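Local coordinates for immunity 23 family protein (Burkholderia dolosa AU0158, PDB 5FFP), which probably protects its own cell by binding and neutralising the toxin of a contact-dependent growth inhibition (CDI) system, at residues 61-69 and 114-124; 1-11 and 143-154. All coordinates share one frame; numbering follows the deposited sequence.

Contact 1 of 2, residues 61-69 and 114-124; sequences TVEDAELFH and LVEYDESAKLI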
loop_
_atom_site.group_PDB
_atom_site.type_symbol
_atom_site.label_atom_id
_atom_site.label_comp_id
_atom_site.label_asym_id
_atom_site.label_seq_id
_atom_site.Cartn_x
_atom_site.Cartn_y
_atom_site.Cartn_z
ATOM N N THR A 61 -19.873 -1.111 -0.308
ATOM C CA THR A 61 -20.087 -1.481 1.087
ATOM C C THR A 61 -18.746 -1.697 1.761
ATOM O O THR A 61 -17.769 -2.082 1.136
ATOM C CB THR A 61 -20.974 -2.758 1.236
ATOM O OG1 THR A 61 -20.324 -3.916 0.679
ATOM C CG2 THR A 61 -22.340 -2.544 0.552
ATOM N N VAL A 62 -18.705 -1.425 3.044
ATOM C CA VAL A 62 -17.502 -1.634 3.823
ATOM C C VAL A 62 -17.902 -2.462 5.047
ATOM O O VAL A 62 -17.599 -2.130 6.191
ATOM C CB VAL A 62 -16.781 -0.285 4.123
ATOM C CG1 VAL A 62 -16.275 0.321 2.823
ATOM C CG2 VAL A 62 -17.693 0.725 4.835
ATOM N N GLU A 63 -18.625 -3.549 4.766
ATOM C CA GLU A 63 -19.057 -4.504 5.783
ATOM C C GLU A 63 -17.849 -5.203 6.377
ATOM O O GLU A 63 -17.007 -5.725 5.641
ATOM C CB GLU A 63 -19.974 -5.563 5.151
ATOM C CG GLU A 63 -21.442 -5.186 5.054
ATOM C CD GLU A 63 -22.233 -5.622 6.278
ATOM O OE1 GLU A 63 -21.608 -5.756 7.354
ATOM O OE2 GLU A 63 -23.469 -5.837 6.167
ATOM N N ASP A 64 -17.754 -5.235 7.697
ATOM C CA ASP A 64 -16.753 -6.085 8.330
ATOM C C ASP A 64 -17.172 -6.438 9.746
ATOM O O ASP A 64 -17.125 -5.602 10.658
ATOM C CB ASP A 64 -15.361 -5.455 8.307
ATOM C CG ASP A 64 -14.305 -6.411 8.790
ATOM O OD1 ASP A 64 -14.457 -6.913 9.919
ATOM O OD2 ASP A 64 -13.336 -6.662 8.057
ATOM N N ALA A 65 -17.571 -7.696 9.908
ATOM C CA ALA A 65 -18.228 -8.156 11.121
ATOM C C ALA A 65 -17.263 -8.220 12.285
ATOM O O ALA A 65 -17.612 -7.884 13.415
ATOM C CB ALA A 65 -18.857 -9.517 10.879
ATOM N N GLU A 66 -16.038 -8.633 12.009
ATOM C CA GLU A 66 -15.053 -8.776 13.060
ATOM C C GLU A 66 -14.768 -7.408 13.664
ATOM O O GLU A 66 -14.929 -7.201 14.872
ATOM C CB GLU A 66 -13.771 -9.402 12.502
ATOM C CG GLU A 66 -12.820 -9.941 13.565
ATOM C CD GLU A 66 -11.362 -9.568 13.320
ATOM O OE1 GLU A 66 -11.032 -8.955 12.269
ATOM O OE2 GLU A 66 -10.533 -9.870 14.204
ATOM N N LEU A 67 -14.403 -6.466 12.794
ATOM C CA LEU A 67 -13.959 -5.133 13.206
ATOM C C LEU A 67 -15.068 -4.372 13.907
ATOM O O LEU A 67 -14.800 -3.545 14.791
ATOM C CB LEU A 67 -13.487 -4.327 11.992
ATOM C CG LEU A 67 -12.236 -4.856 11.279
ATOM C CD1 LEU A 67 -12.042 -4.166 9.933
ATOM C CD2 LEU A 67 -11.012 -4.687 12.173
ATOM N N PHE A 68 -16.304 -4.624 13.480
ATOM C CA PHE A 68 -17.466 -4.043 14.148
ATOM C C PHE A 68 -17.535 -4.482 15.603
ATOM O O PHE A 68 -17.735 -3.654 16.488
ATOM C CB PHE A 68 -18.769 -4.414 13.432
ATOM C CG PHE A 68 -19.904 -3.515 13.785
ATOM C CD1 PHE A 68 -20.597 -3.694 14.972
ATOM C CD2 PHE A 68 -20.254 -2.460 12.960
ATOM C CE1 PHE A 68 -21.630 -2.850 15.326
ATOM C CE2 PHE A 68 -21.283 -1.606 13.304
ATOM C CZ PHE A 68 -21.975 -1.806 14.492
ATOM N N HIS A 69 -17.345 -5.777 15.844
ATOM C CA HIS A 69 -17.623 -6.366 17.155
ATOM C C HIS A 69 -16.446 -6.429 18.124
ATOM O O HIS A 69 -16.650 -6.681 19.311
ATOM C CB HIS A 69 -18.249 -7.759 16.991
ATOM C CG HIS A 69 -19.667 -7.707 16.515
ATOM N ND1 HIS A 69 -20.048 -8.096 15.250
ATOM C CD2 HIS A 69 -20.789 -7.251 17.123
ATOM C CE1 HIS A 69 -21.348 -7.909 15.106
ATOM N NE2 HIS A 69 -21.821 -7.395 16.227
ATOM N N LEU A 114 -14.472 3.717 8.527
ATOM C CA LEU A 114 -15.862 3.321 8.525
ATOM C C LEU A 114 -15.967 1.787 8.449
ATOM O O LEU A 114 -15.401 1.165 7.538
ATOM C CB LEU A 114 -16.559 3.932 7.325
ATOM C CG LEU A 114 -18.092 3.914 7.322
ATOM C CD1 LEU A 114 -18.656 4.682 8.500
ATOM C CD2 LEU A 114 -18.630 4.494 6.023
ATOM N N VAL A 115 -16.694 1.185 9.392
ATOM C CA VAL A 115 -17.040 -0.243 9.337
ATOM C C VAL A 115 -18.560 -0.384 9.449
ATOM O O VAL A 115 -19.176 0.150 10.377
ATOM C CB VAL A 115 -16.400 -1.022 10.509
ATOM C CG1 VAL A 115 -16.878 -2.468 10.532
ATOM C CG2 VAL A 115 -14.880 -0.967 10.453
ATOM N N GLU A 116 -19.165 -1.118 8.519
ATOM C CA GLU A 116 -20.605 -1.306 8.518
ATOM C C GLU A 116 -20.939 -2.718 9.016
ATOM O O GLU A 116 -20.123 -3.628 8.889
ATOM C CB GLU A 116 -21.176 -1.097 7.111
ATOM C CG GLU A 116 -21.008 0.313 6.562
ATOM C CD GLU A 116 -21.537 0.429 5.127
ATOM O OE1 GLU A 116 -21.835 -0.623 4.523
ATOM O OE2 GLU A 116 -21.688 1.548 4.602
ATOM N N TYR A 117 -22.122 -2.875 9.620
ATOM C CA TYR A 117 -22.647 -4.175 9.961
ATOM C C TYR A 117 -24.153 -4.166 9.803
ATOM O O TYR A 117 -24.850 -3.418 10.487
ATOM C CB TYR A 117 -22.287 -4.602 11.390
ATOM C CG TYR A 117 -22.844 -5.976 11.747
ATOM C CD1 TYR A 117 -22.193 -7.130 11.338
ATOM C CD2 TYR A 117 -24.028 -6.111 12.474
ATOM C CE1 TYR A 117 -22.696 -8.387 11.644
ATOM C CE2 TYR A 117 -24.545 -7.365 12.787
ATOM C CZ TYR A 117 -23.871 -8.499 12.371
ATOM O OH TYR A 117 -24.339 -9.745 12.672
ATOM N N ASP A 118 -24.645 -5.002 8.902
ATOM C CA ASP A 118 -26.060 -5.118 8.686
ATOM C C ASP A 118 -26.637 -3.712 8.425
ATOM O O ASP A 118 -26.428 -3.173 7.335
ATOM C CB ASP A 118 -26.696 -5.866 9.878
ATOM C CG ASP A 118 -28.058 -6.430 9.549
ATOM O OD1 ASP A 118 -28.971 -6.330 10.398
ATOM O OD2 ASP A 118 -28.210 -6.984 8.437
ATOM N N GLU A 119 -27.304 -3.120 9.427
ATOM C CA GLU A 119 -27.974 -1.815 9.312
ATOM C C GLU A 119 -27.333 -0.696 10.176
ATOM O O GLU A 119 -27.863 0.409 10.268
ATOM C CB GLU A 119 -29.473 -1.965 9.630
ATOM C CG GLU A 119 -30.270 -2.637 8.507
ATOM C CD GLU A 119 -30.099 -1.990 7.125
ATOM O OE1 GLU A 119 -30.710 -2.526 6.176
ATOM O OE2 GLU A 119 -29.381 -0.965 6.961
ATOM N N SER A 120 -26.176 -0.969 10.772
ATOM C CA SER A 120 -25.485 0.028 11.596
ATOM C C SER A 120 -24.137 0.319 10.972
ATOM O O SER A 120 -23.786 -0.227 9.922
ATOM C CB SER A 120 -25.272 -0.460 13.045
ATOM O OG SER A 120 -26.465 -0.913 13.648
ATOM N N ALA A 121 -23.374 1.179 11.630
ATOM C CA ALA A 121 -22.002 1.465 11.209
ATOM C C ALA A 121 -21.211 2.070 12.344
ATOM O O ALA A 121 -21.777 2.621 13.277
ATOM C CB ALA A 121 -21.979 2.371 9.992
ATOM N N LYS A 122 -19.900 1.956 12.254
ATOM C CA LYS A 122 -18.998 2.521 13.242
ATOM C C LYS A 122 -17.935 3.384 12.573
ATOM O O LYS A 122 -17.293 2.953 11.622
ATOM C CB LYS A 122 -18.290 1.411 13.999
ATOM C CG LYS A 122 -19.108 0.833 15.113
ATOM C CD LYS A 122 -18.347 -0.261 15.815
ATOM C CE LYS A 122 -19.185 -0.784 16.961
ATOM N NZ LYS A 122 -18.551 -1.923 17.677
ATOM N N LEU A 123 -17.765 4.599 13.066
ATOM C CA LEU A 123 -16.546 5.339 12.827
ATOM C C LEU A 123 -15.581 4.937 13.904
ATOM O O LEU A 123 -15.911 4.982 15.087
ATOM C CB LEU A 123 -16.765 6.832 12.909
ATOM C CG LEU A 123 -17.423 7.491 11.713
ATOM C CD1 LEU A 123 -17.604 8.962 12.023
ATOM C CD2 LEU A 123 -16.565 7.299 10.473
ATOM N N ILE A 124 -14.390 4.537 13.489
ATOM C CA ILE A 124 -13.351 4.126 14.413
ATOM C C ILE A 124 -12.167 5.033 14.118
ATOM O O ILE A 124 -11.662 5.048 13.007
ATOM C CB ILE A 124 -12.983 2.636 14.187
ATOM C CG1 ILE A 124 -14.257 1.781 14.270
ATOM C CG2 ILE A 124 -11.896 2.173 15.172
ATOM C CD1 ILE A 124 -14.037 0.278 14.323
#

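Contact 2 of 2, residues 1-11 and 143-154; sequences MLSGNPHTFAI and EFQSVVRDVLAK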
loop_
_atom_site.group_PDB
_atom_site.type_symbol
_atom_site.label_atom_id
_atom_site.label_comp_id
_atom_site.label_asym_id
_atom_site.label_seq_id
_atom_site.Cartn_x
_atom_site.Cartn_y
_atom_site.Cartn_z
HETATM N N MSE A 1 -19.811 26.193 7.618
HETATM C CA MSE A 1 -20.966 25.325 7.252
HETATM C C MSE A 1 -20.881 24.072 8.066
HETATM O O MSE A 1 -19.791 23.585 8.352
HETATM C CB MSE A 1 -20.948 25.065 5.746
HETATM C CG MSE A 1 -21.039 23.584 5.355
HETATM SE SE MSE A 1 -21.033 23.340 3.375
HETATM C CE MSE A 1 -19.929 24.873 2.773
ATOM N N LEU A 2 -22.031 23.524 8.427
ATOM C CA LEU A 2 -22.070 22.357 9.309
ATOM C C LEU A 2 -23.195 21.420 8.903
ATOM O O LEU A 2 -24.341 21.806 8.815
ATOM C CB LEU A 2 -22.242 22.779 10.760
ATOM C CG LEU A 2 -22.264 21.712 11.852
ATOM C CD1 LEU A 2 -21.113 20.752 11.744
ATOM C CD2 LEU A 2 -22.178 22.399 13.197
ATOM N N SER A 3 -22.815 20.198 8.568
ATOM C CA SER A 3 -23.740 19.269 8.022
ATOM C C SER A 3 -23.689 18.067 8.931
ATOM O O SER A 3 -22.622 17.665 9.388
ATOM C CB SER A 3 -23.338 18.963 6.565
ATOM O OG SER A 3 -24.451 18.472 5.849
ATOM N N GLY A 4 -24.855 17.507 9.198
ATOM C CA GLY A 4 -24.987 16.358 10.093
ATOM C C GLY A 4 -25.222 16.804 11.534
ATOM O O GLY A 4 -25.712 17.903 11.814
ATOM N N ASN A 5 -24.875 15.928 12.465
ATOM C CA ASN A 5 -25.299 16.064 13.859
ATOM C C ASN A 5 -24.121 15.755 14.748
ATOM O O ASN A 5 -23.702 14.594 14.824
ATOM C CB ASN A 5 -26.414 15.061 14.123
ATOM C CG ASN A 5 -26.869 15.041 15.575
ATOM O OD1 ASN A 5 -26.233 15.580 16.487
ATOM N ND2 ASN A 5 -27.990 14.389 15.790
ATOM N N PRO A 6 -23.579 16.774 15.423
ATOM C CA PRO A 6 -22.347 16.539 16.139
ATOM C C PRO A 6 -22.403 15.410 17.156
ATOM O O PRO A 6 -21.358 14.902 17.512
ATOM C CB PRO A 6 -22.100 17.851 16.856
ATOM C CG PRO A 6 -22.712 18.847 15.949
ATOM C CD PRO A 6 -23.921 18.191 15.372
ATOM N N HIS A 7 -23.581 15.038 17.649
ATOM C CA HIS A 7 -23.645 13.969 18.646
ATOM C C HIS A 7 -23.453 12.602 18.032
ATOM O O HIS A 7 -23.176 11.649 18.747
ATOM C CB HIS A 7 -24.969 14.003 19.450
ATOM C CG HIS A 7 -25.040 15.115 20.461
ATOM N ND1 HIS A 7 -26.225 15.543 21.023
ATOM C CD2 HIS A 7 -24.078 15.924 20.970
ATOM C CE1 HIS A 7 -25.985 16.544 21.859
ATOM N NE2 HIS A 7 -24.692 16.794 21.845
ATOM N N THR A 8 -23.635 12.479 16.723
ATOM C CA THR A 8 -23.396 11.214 16.029
ATOM C C THR A 8 -22.230 11.416 15.022
ATOM O O THR A 8 -21.069 11.092 15.325
ATOM C CB THR A 8 -24.657 10.786 15.299
ATOM O OG1 THR A 8 -25.184 11.925 14.627
ATOM C CG2 THR A 8 -25.735 10.246 16.282
ATOM N N PHE A 9 -22.529 12.025 13.876
ATOM C CA PHE A 9 -21.485 12.428 12.939
ATOM C C PHE A 9 -21.825 13.722 12.210
ATOM O O PHE A 9 -22.929 13.891 11.681
ATOM C CB PHE A 9 -21.214 11.312 11.911
ATOM C CG PHE A 9 -20.219 11.697 10.874
ATOM C CD1 PHE A 9 -18.904 11.982 11.233
ATOM C CD2 PHE A 9 -20.595 11.863 9.551
ATOM C CE1 PHE A 9 -17.988 12.389 10.288
ATOM C CE2 PHE A 9 -19.669 12.257 8.595
ATOM C CZ PHE A 9 -18.373 12.510 8.965
ATOM N N ALA A 10 -20.864 14.634 12.171
ATOM C CA ALA A 10 -21.028 15.847 11.397
ATOM C C ALA A 10 -19.692 16.292 10.858
ATOM O O ALA A 10 -18.644 15.918 11.399
ATOM C CB ALA A 10 -21.619 16.937 12.258
ATOM N N ILE A 11 -19.754 17.121 9.809
ATOM C CA ILE A 11 -18.590 17.796 9.263
ATOM C C ILE A 11 -18.818 19.254 9.411
ATOM O O ILE A 11 -19.873 19.765 9.006
ATOM C CB ILE A 11 -18.402 17.483 7.765
ATOM C CG1 ILE A 11 -18.324 15.956 7.579
ATOM C CG2 ILE A 11 -17.100 18.100 7.241
ATOM C CD1 ILE A 11 -18.208 15.525 6.153
ATOM N N GLU A 143 -25.331 6.821 7.121
ATOM C CA GLU A 143 -25.369 8.143 7.773
ATOM C C GLU A 143 -24.146 8.955 7.340
ATOM O O GLU A 143 -24.285 10.069 6.843
ATOM C CB GLU A 143 -25.445 8.000 9.305
ATOM C CG GLU A 143 -25.728 9.291 10.079
ATOM C CD GLU A 143 -25.798 9.102 11.598
ATOM O OE1 GLU A 143 -26.149 7.995 12.071
ATOM O OE2 GLU A 143 -25.530 10.066 12.348
ATOM N N PHE A 144 -22.960 8.359 7.459
ATOM C CA PHE A 144 -21.729 8.991 6.993
ATOM C C PHE A 144 -21.816 9.462 5.535
ATOM O O PHE A 144 -21.598 10.615 5.220
ATOM C CB PHE A 144 -20.526 8.052 7.168
ATOM C CG PHE A 144 -19.248 8.628 6.631
ATOM C CD1 PHE A 144 -18.921 8.466 5.302
ATOM C CD2 PHE A 144 -18.401 9.359 7.442
ATOM C CE1 PHE A 144 -17.767 9.003 4.789
ATOM C CE2 PHE A 144 -17.238 9.891 6.936
ATOM C CZ PHE A 144 -16.921 9.717 5.611
ATOM N N GLN A 145 -22.114 8.563 4.633
ATOM C CA GLN A 145 -22.215 8.960 3.238
ATOM C C GLN A 145 -23.176 10.143 3.048
ATOM O O GLN A 145 -22.858 11.095 2.349
ATOM C CB GLN A 145 -22.666 7.776 2.377
ATOM C CG GLN A 145 -21.601 6.702 2.237
ATOM C CD GLN A 145 -21.683 5.617 3.316
ATOM O OE1 GLN A 145 -22.139 5.858 4.446
ATOM N NE2 GLN A 145 -21.215 4.424 2.978
ATOM N N SER A 146 -24.362 10.059 3.662
ATOM C CA SER A 146 -25.408 11.067 3.460
ATOM C C SER A 146 -24.972 12.467 3.943
ATOM O O SER A 146 -25.293 13.472 3.318
ATOM C CB SER A 146 -26.705 10.631 4.142
ATOM O OG SER A 146 -26.739 11.054 5.498
ATOM N N VAL A 147 -24.215 12.516 5.034
ATOM C CA VAL A 147 -23.609 13.760 5.524
ATOM C C VAL A 147 -22.549 14.271 4.543
ATOM O O VAL A 147 -22.535 15.432 4.178
ATOM C CB VAL A 147 -22.982 13.536 6.923
ATOM C CG1 VAL A 147 -21.991 14.639 7.301
ATOM C CG2 VAL A 147 -24.076 13.433 7.971
ATOM N N VAL A 148 -21.687 13.386 4.077
ATOM C CA VAL A 148 -20.714 13.762 3.047
ATOM C C VAL A 148 -21.394 14.307 1.811
ATOM O O VAL A 148 -21.027 15.360 1.285
ATOM C CB VAL A 148 -19.804 12.585 2.656
ATOM C CG1 VAL A 148 -18.914 12.960 1.489
ATOM C CG2 VAL A 148 -18.949 12.170 3.844
ATOM N N ARG A 149 -22.389 13.589 1.339
ATOM C CA ARG A 149 -23.107 13.978 0.137
ATOM C C ARG A 149 -23.772 15.350 0.319
ATOM O O ARG A 149 -23.841 16.151 -0.619
ATOM C CB ARG A 149 -24.128 12.900 -0.235
ATOM C CG ARG A 149 -24.427 12.831 -1.728
ATOM C CD ARG A 149 -25.248 11.602 -2.108
ATOM N NE ARG A 149 -24.456 10.374 -2.300
ATOM C CZ ARG A 149 -24.362 9.331 -1.455
ATOM N NH1 ARG A 149 -23.615 8.272 -1.805
ATOM N NH2 ARG A 149 -24.996 9.327 -0.265
ATOM N N ASP A 150 -24.235 15.614 1.541
ATOM C CA ASP A 150 -24.838 16.895 1.892
ATOM C C ASP A 150 -23.786 18.001 1.817
ATOM O O ASP A 150 -24.026 19.066 1.236
ATOM C CB ASP A 150 -25.432 16.806 3.308
ATOM C CG ASP A 150 -26.349 17.970 3.660
ATOM O OD1 ASP A 150 -26.920 18.630 2.749
ATOM O OD2 ASP A 150 -26.521 18.208 4.888
ATOM N N VAL A 151 -22.619 17.762 2.408
ATOM C CA VAL A 151 -21.544 18.751 2.318
ATOM C C VAL A 151 -21.201 19.107 0.862
ATOM O O VAL A 151 -20.976 20.256 0.538
ATOM C CB VAL A 151 -20.288 18.289 3.057
ATOM C CG1 VAL A 151 -19.162 19.276 2.826
ATOM C CG2 VAL A 151 -20.557 18.209 4.541
ATOM N N LEU A 152 -21.197 18.118 -0.016
ATOM C CA LEU A 152 -20.891 18.362 -1.438
ATOM C C LEU A 152 -21.993 19.115 -2.154
ATOM O O LEU A 152 -21.719 19.935 -3.024
ATOM C CB LEU A 152 -20.623 17.049 -2.165
ATOM C CG LEU A 152 -19.427 16.286 -1.604
ATOM C CD1 LEU A 152 -19.402 14.857 -2.151
ATOM C CD2 LEU A 152 -18.138 17.033 -1.892
ATOM N N ALA A 153 -23.240 18.823 -1.794
ATOM C CA ALA A 153 -24.383 19.527 -2.373
ATOM C C ALA A 153 -24.389 21.011 -2.004
ATOM O O ALA A 153 -24.718 21.841 -2.840
ATOM C CB ALA A 153 -25.691 18.875 -1.934
ATOM N N LYS A 154 -24.029 21.333 -0.761
ATOM C CA LYS A 154 -24.180 22.698 -0.239
ATOM C C LYS A 154 -23.056 23.682 -0.615
ATOM O O LYS A 154 -23.177 24.886 -0.382
ATOM C CB LYS A 154 -24.330 22.668 1.292
ATOM C CG LYS A 154 -25.676 22.140 1.774
ATOM C CD LYS A 154 -25.673 21.796 3.257
ATOM C CE LYS A 154 -24.988 22.870 4.143
ATOM N NZ LYS A 154 -25.001 22.617 5.621
#

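Contact 1 of 2, residues 61-69 and 114-124
Phe68 lays its ring between two side chains of the β-hairpin 114-124, the CB of Tyr117 over one face and the CE of Lys122 over the other. Both are CH-pi contacts: Tyr117 CB stands 3.6 Å from the centroid of the Phe68 ring, and Lys122 CE 3.8 Å from it on the opposite side. The rim of the ring meets the backbone of Ala121 edge-on, while Ser120 CB lies near CZ. With CG anti to the backbone N (chi1 -161°), the ring leaves helix 65-69 and reaches across neighbouring strands 114-117 and 120-124. The extended Lys122 chain passes the ring at about a right angle; its ammonium pairs with Glu136 on strand 135-140, while an off-centre cation-pi contact with the ring is doubtful, NZ being modelled too close to Phe68 O. His69 completes an aromatic cluster, pointing its CE1 edge at the centre of the Tyr117 face in a T-shaped pair with planes at 78°. Its ring is held by ND1, which bonds Ala65 O one helical turn back, on the opposite face of that carbonyl from His69 N. Ahead of the helix, Glu63 forms a single bridge with Glu116: Glu116 N donates to Val62 O (3.0 Å) and Asp64 N to Glu116 O (3.1 Å). The bent Glu63 chain turns its carboxylate back to the type II' turn 117-120, where Glu63 OE2 accepts from Asp118 N at 3.1 Å. Asp64 is the N-cap, its OD1 taking Leu67 N almost straight, and Val115 CG2 packs on Leu67 CB. Backbone bonds and the Glu63 carboxylate thus hold the segment before the helix, while CH-pi contacts grip Phe68 and Glu136 probably offsets the Lys122 charge.

Contact 2 of 2, residues 1-11 and 143-154
Val147 points from helix 143-154 at the N-terminal hairpin, and its CB rests 3.9 Å from both CD2 and CE2 of Phe9. Val147 CG1, anti to the backbone N (chi1 163°), lies 3.6 Å from Phe9 CE2, 3.9 Å from Ile11 CG1 and close to Ser3 O. Val147 CG2 turns to the chain corner and meets Gly4 CA at 3.7 Å, where the bare backbone lets the helix come near. One turn on, Val151 CG2 packs against Ser3 CB (3.5 Å) and Ile11 CD1. This is α/β packing: the helix lies over strands 2-3 and 9-11, which pair antiparallel, and its axis runs only 20° from that of strand 9-11. A classic β bulge, with Thr8 and Phe9 both facing Asn5, interrupts the hairpin near its turn. Phe144 CD2 sits over one face of Phe9, 3.4 Å from Phe9 CE2, but the rings are slid so far that they barely overlap, with planes at 28°. Tyr31 of strand 26-33 adds an edge-to-face partner for Phe9. At the first turn of the helix the extended Glu143 chain brings OE2 to 3.0 Å from Thr8 OG1, while its OE1 accepts from Val140 N.

From the N terminus, residues 1-11 form the first hairpin of the four-stranded antiparallel sheet and are met by helix 143-154, the last helix of the chain, which closes contact 2 over 131 intervening residues. Within that loop the chain completes the sheet and reaches 61-69; contact 1 then closes a smaller loop of 44 residues when the hairpin 114-124 of the three-stranded sheet arrives. Contact 1 is therefore nested in contact 2. Their centres lie about 19 Å apart, yet they touch: Leu123 packs on Phe9, Leu114 on Phe144 and Gln145, and Gln145 makes a weak hydrogen bond to Glu116. Strands and C-terminal helix thus share a largely apolar junction joining the two sheets.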